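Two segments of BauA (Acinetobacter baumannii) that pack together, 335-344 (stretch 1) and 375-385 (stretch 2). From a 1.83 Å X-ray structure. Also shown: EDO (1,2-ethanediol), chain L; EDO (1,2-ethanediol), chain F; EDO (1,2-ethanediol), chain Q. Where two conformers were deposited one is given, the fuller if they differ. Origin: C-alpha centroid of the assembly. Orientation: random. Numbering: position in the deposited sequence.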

# COMPACT_ATOMS: atom_id res chain seq x y z
N THR A 335 18.01 -23.34 18.69
CA THR A 335 18.28 -24.77 18.76
C THR A 335 17.33 -25.49 17.80
O THR A 335 16.19 -25.08 17.63
CB THR A 335 18.10 -25.28 20.20
OG1 THR A 335 16.72 -25.11 20.48
CG2 THR A 335 18.91 -24.50 21.22
N LEU A 336 17.80 -26.59 17.22
CA LEU A 336 17.06 -27.32 16.23
C LEU A 336 16.51 -28.61 16.86
O LEU A 336 17.16 -29.20 17.70
CB LEU A 336 17.98 -27.64 15.05
CG LEU A 336 18.68 -26.43 14.43
CD1 LEU A 336 19.55 -26.86 13.26
CD2 LEU A 336 17.66 -25.39 13.98
N GLY A 337 15.36 -29.07 16.37
CA GLY A 337 14.70 -30.28 16.87
C GLY A 337 13.81 -30.91 15.83
O GLY A 337 13.49 -30.31 14.79
N GLN A 338 13.47 -32.18 16.05
CA GLN A 338 12.57 -32.93 15.19
C GLN A 338 11.55 -33.65 16.07
O GLN A 338 11.89 -34.18 17.13
CB GLN A 338 13.35 -33.92 14.33
CG GLN A 338 14.38 -33.26 13.42
CD GLN A 338 15.09 -34.25 12.52
OE1 GLN A 338 14.96 -35.47 12.65
NE2 GLN A 338 15.69 -33.73 11.46
N LEU A 339 10.31 -33.68 15.60
CA LEU A 339 9.23 -34.36 16.29
C LEU A 339 8.32 -35.01 15.25
O LEU A 339 8.03 -34.43 14.21
CB LEU A 339 8.46 -33.35 17.14
CG LEU A 339 7.19 -33.88 17.83
CD1 LEU A 339 7.52 -35.00 18.80
CD2 LEU A 339 6.47 -32.76 18.56
N ALA A 340 7.87 -36.23 15.54
CA ALA A 340 6.81 -36.83 14.78
C ALA A 340 5.93 -37.61 15.74
O ALA A 340 6.43 -38.10 16.77
CB ALA A 340 7.32 -37.73 13.67
N PHE A 341 4.63 -37.62 15.46
CA PHE A 341 3.75 -38.52 16.20
C PHE A 341 2.63 -38.98 15.28
O PHE A 341 2.24 -38.32 14.31
CB PHE A 341 3.28 -37.87 17.51
CG PHE A 341 2.40 -36.66 17.36
CD1 PHE A 341 1.04 -36.78 17.10
CD2 PHE A 341 2.94 -35.39 17.49
CE1 PHE A 341 0.24 -35.65 16.94
CE2 PHE A 341 2.13 -34.26 17.37
CZ PHE A 341 0.79 -34.40 17.09
N ASP A 342 2.18 -40.21 15.55
CA ASP A 342 1.05 -40.82 14.88
C ASP A 342 0.02 -41.16 15.94
O ASP A 342 0.38 -41.75 16.97
CB ASP A 342 1.46 -42.12 14.16
CG ASP A 342 2.53 -41.94 13.09
OD1 ASP A 342 2.56 -40.87 12.46
OD2 ASP A 342 3.44 -42.80 13.03
N VAL A 343 -1.24 -40.82 15.69
CA VAL A 343 -2.29 -41.11 16.68
C VAL A 343 -3.53 -41.65 15.97
O VAL A 343 -3.95 -41.17 14.89
CB VAL A 343 -2.55 -39.90 17.60
CG1 VAL A 343 -2.56 -38.59 16.87
CG2 VAL A 343 -3.80 -40.05 18.47
N ASP A 344 -4.04 -42.76 16.52
CA ASP A 344 -5.27 -43.41 16.07
C ASP A 344 -6.35 -43.20 17.14
O ASP A 344 -6.15 -43.56 18.31
CB ASP A 344 -5.04 -44.91 15.85
CG ASP A 344 -4.17 -45.23 14.65
OD1 ASP A 344 -4.18 -44.45 13.69
OD2 ASP A 344 -3.50 -46.28 14.67
N THR A 375 -4.50 -44.28 20.68
CA THR A 375 -3.17 -44.80 20.84
C THR A 375 -2.23 -43.95 19.99
O THR A 375 -2.62 -43.50 18.92
CB THR A 375 -3.10 -46.27 20.42
OG1 THR A 375 -3.40 -46.35 19.02
CG2 THR A 375 -4.07 -47.14 21.19
N GLN A 376 -1.03 -43.70 20.52
CA GLN A 376 -0.10 -42.75 19.93
C GLN A 376 1.32 -43.32 20.01
O GLN A 376 1.70 -43.95 20.98
CB GLN A 376 -0.23 -41.41 20.64
CG GLN A 376 0.66 -40.31 20.07
CD GLN A 376 0.22 -38.95 20.56
OE1 GLN A 376 -0.97 -38.67 20.67
NE2 GLN A 376 1.19 -38.12 20.94
N ASP A 377 2.12 -43.01 18.99
CA ASP A 377 3.56 -43.16 19.02
C ASP A 377 4.22 -41.80 18.79
O ASP A 377 3.86 -41.10 17.84
CB ASP A 377 4.00 -44.14 17.92
CG ASP A 377 3.57 -45.57 18.18
OD1 ASP A 377 3.66 -46.00 19.34
OD2 ASP A 377 3.10 -46.22 17.23
N ASP A 378 5.20 -41.48 19.63
CA ASP A 378 6.00 -40.29 19.51
C ASP A 378 7.43 -40.67 19.07
O ASP A 378 8.01 -41.61 19.59
CB ASP A 378 6.08 -39.55 20.84
CG ASP A 378 4.90 -38.64 21.10
OD1 ASP A 378 3.77 -39.15 21.20
OD2 ASP A 378 5.13 -37.45 21.29
N TYR A 379 8.02 -39.78 18.27
CA TYR A 379 9.38 -39.86 17.78
C TYR A 379 10.00 -38.48 17.91
O TYR A 379 9.29 -37.48 17.77
CB TYR A 379 9.41 -40.23 16.29
CG TYR A 379 8.67 -41.47 15.91
CD1 TYR A 379 7.29 -41.51 15.87
CD2 TYR A 379 9.36 -42.64 15.59
CE1 TYR A 379 6.60 -42.66 15.54
CE2 TYR A 379 8.69 -43.81 15.30
CZ TYR A 379 7.31 -43.82 15.26
OH TYR A 379 6.64 -44.96 14.92
N GLY A 380 11.30 -38.40 18.19
CA GLY A 380 11.92 -37.10 18.15
C GLY A 380 13.39 -37.07 18.49
O GLY A 380 13.95 -38.01 19.05
N TYR A 381 14.01 -35.94 18.15
CA TYR A 381 15.30 -35.51 18.67
C TYR A 381 15.12 -34.19 19.40
O TYR A 381 14.71 -33.18 18.80
CB TYR A 381 16.32 -35.23 17.55
CG TYR A 381 16.83 -36.43 16.80
CD1 TYR A 381 17.67 -37.35 17.41
CD2 TYR A 381 16.67 -36.50 15.43
CE1 TYR A 381 18.24 -38.39 16.68
CE2 TYR A 381 17.23 -37.53 14.69
CZ TYR A 381 18.03 -38.46 15.32
OH TYR A 381 18.58 -39.43 14.55
N ARG A 382 15.59 -34.15 20.64
CA ARG A 382 15.83 -32.92 21.34
C ARG A 382 17.16 -32.32 20.85
O ARG A 382 17.33 -31.11 20.84
CB ARG A 382 15.86 -33.16 22.86
CG ARG A 382 15.52 -31.93 23.68
CD ARG A 382 15.66 -32.13 25.19
NE ARG A 382 16.98 -32.60 25.58
CZ ARG A 382 18.05 -31.82 25.74
NH1 ARG A 382 17.96 -30.51 25.63
NH2 ARG A 382 19.23 -32.37 26.00
N ILE A 383 18.14 -33.19 20.59
CA ILE A 383 19.43 -32.79 20.02
C ILE A 383 19.65 -33.63 18.76
O ILE A 383 19.63 -34.85 18.82
CB ILE A 383 20.58 -33.00 21.03
CG1 ILE A 383 20.36 -32.25 22.34
CG2 ILE A 383 21.91 -32.61 20.39
CD1 ILE A 383 21.32 -32.66 23.44
N ILE A 384 19.70 -32.98 17.60
CA ILE A 384 19.87 -33.67 16.34
C ILE A 384 21.35 -33.97 16.16
O ILE A 384 22.17 -33.05 16.15
CB ILE A 384 19.34 -32.81 15.18
CG1 ILE A 384 17.89 -32.38 15.37
CG2 ILE A 384 19.53 -33.53 13.86
CD1 ILE A 384 17.42 -31.43 14.31
N PRO A 385 21.74 -35.25 15.94
CA PRO A 385 23.14 -35.59 15.67
C PRO A 385 23.70 -34.81 14.47
O PRO A 385 23.10 -34.79 13.39
CB PRO A 385 23.11 -37.10 15.38
CG PRO A 385 21.83 -37.59 16.04
CD PRO A 385 20.86 -36.43 15.93
C1 EDO L . 0.31 -45.51 15.56
O1 EDO L . -0.83 -45.85 14.76
C2 EDO L . -0.20 -45.12 16.93
O2 EDO L . -1.14 -46.09 17.42
C1 EDO F . -0.02 -34.13 21.05
O1 EDO F . 0.05 -35.38 21.72
C2 EDO F . 1.30 -33.41 21.22
O2 EDO F . 2.32 -34.39 21.19
C1 EDO Q . 19.76 -36.24 11.61
O1 EDO Q . 19.08 -36.89 10.53
C2 EDO Q . 21.25 -36.48 11.49
O2 EDO Q . 21.82 -35.43 10.70
O HOH W 1 19.77 -30.22 17.59
O HOH W 2 4.11 -44.93 14.58

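Two neighbouring antiparallel strands form this contact, and the backbone sets its rules: Gln-338, Ala-340, Asp-342 and Asp-344 pair respectively with Tyr-381, Tyr-379, Asp-377 and Thr-375, each pair through two reciprocal N-H to O hydrogen bonds. Gln-338 has the largest area covered by the other stretch. Its N donates to Tyr-381 O at 3.2 Å, and Tyr-381 N returns a bond to Gln-338 O at 2.9 Å. Its extended side chain then works two ways: Gln-338 CG packs 3.7 Å from Ile-384 CD1, while Gln-338 OE1 lies 3.4 Å from Tyr-381 CD2, at the ring edge and near its plane.

Tyr-379, on the same face of the sheet, comes next. Across from it sits the small Ala-340, whose CB is 4.2 Å from Tyr-379 CB, and the ring leans along the strand, with Tyr-379 CE1 4.0 Å from Asp-342 OD2. One water ties the group together, hydrogen-bonding Tyr-379 OH at 2.6 Å and donating to Asp-342 OD2 at 2.7 Å and Asp-377 OD2 at 3.1 Å; it thus bridges the carboxylates of two directly paired residues on the same face of the sheet.

Beyond the strand pairing, Ile-384 points back toward stretch 1, its CD1 3.9 Å from Leu-336 CB. Gly-380 obeys a steric rule: an ideal CB there would sit 2.9 Å from Gln-338 O, a clash.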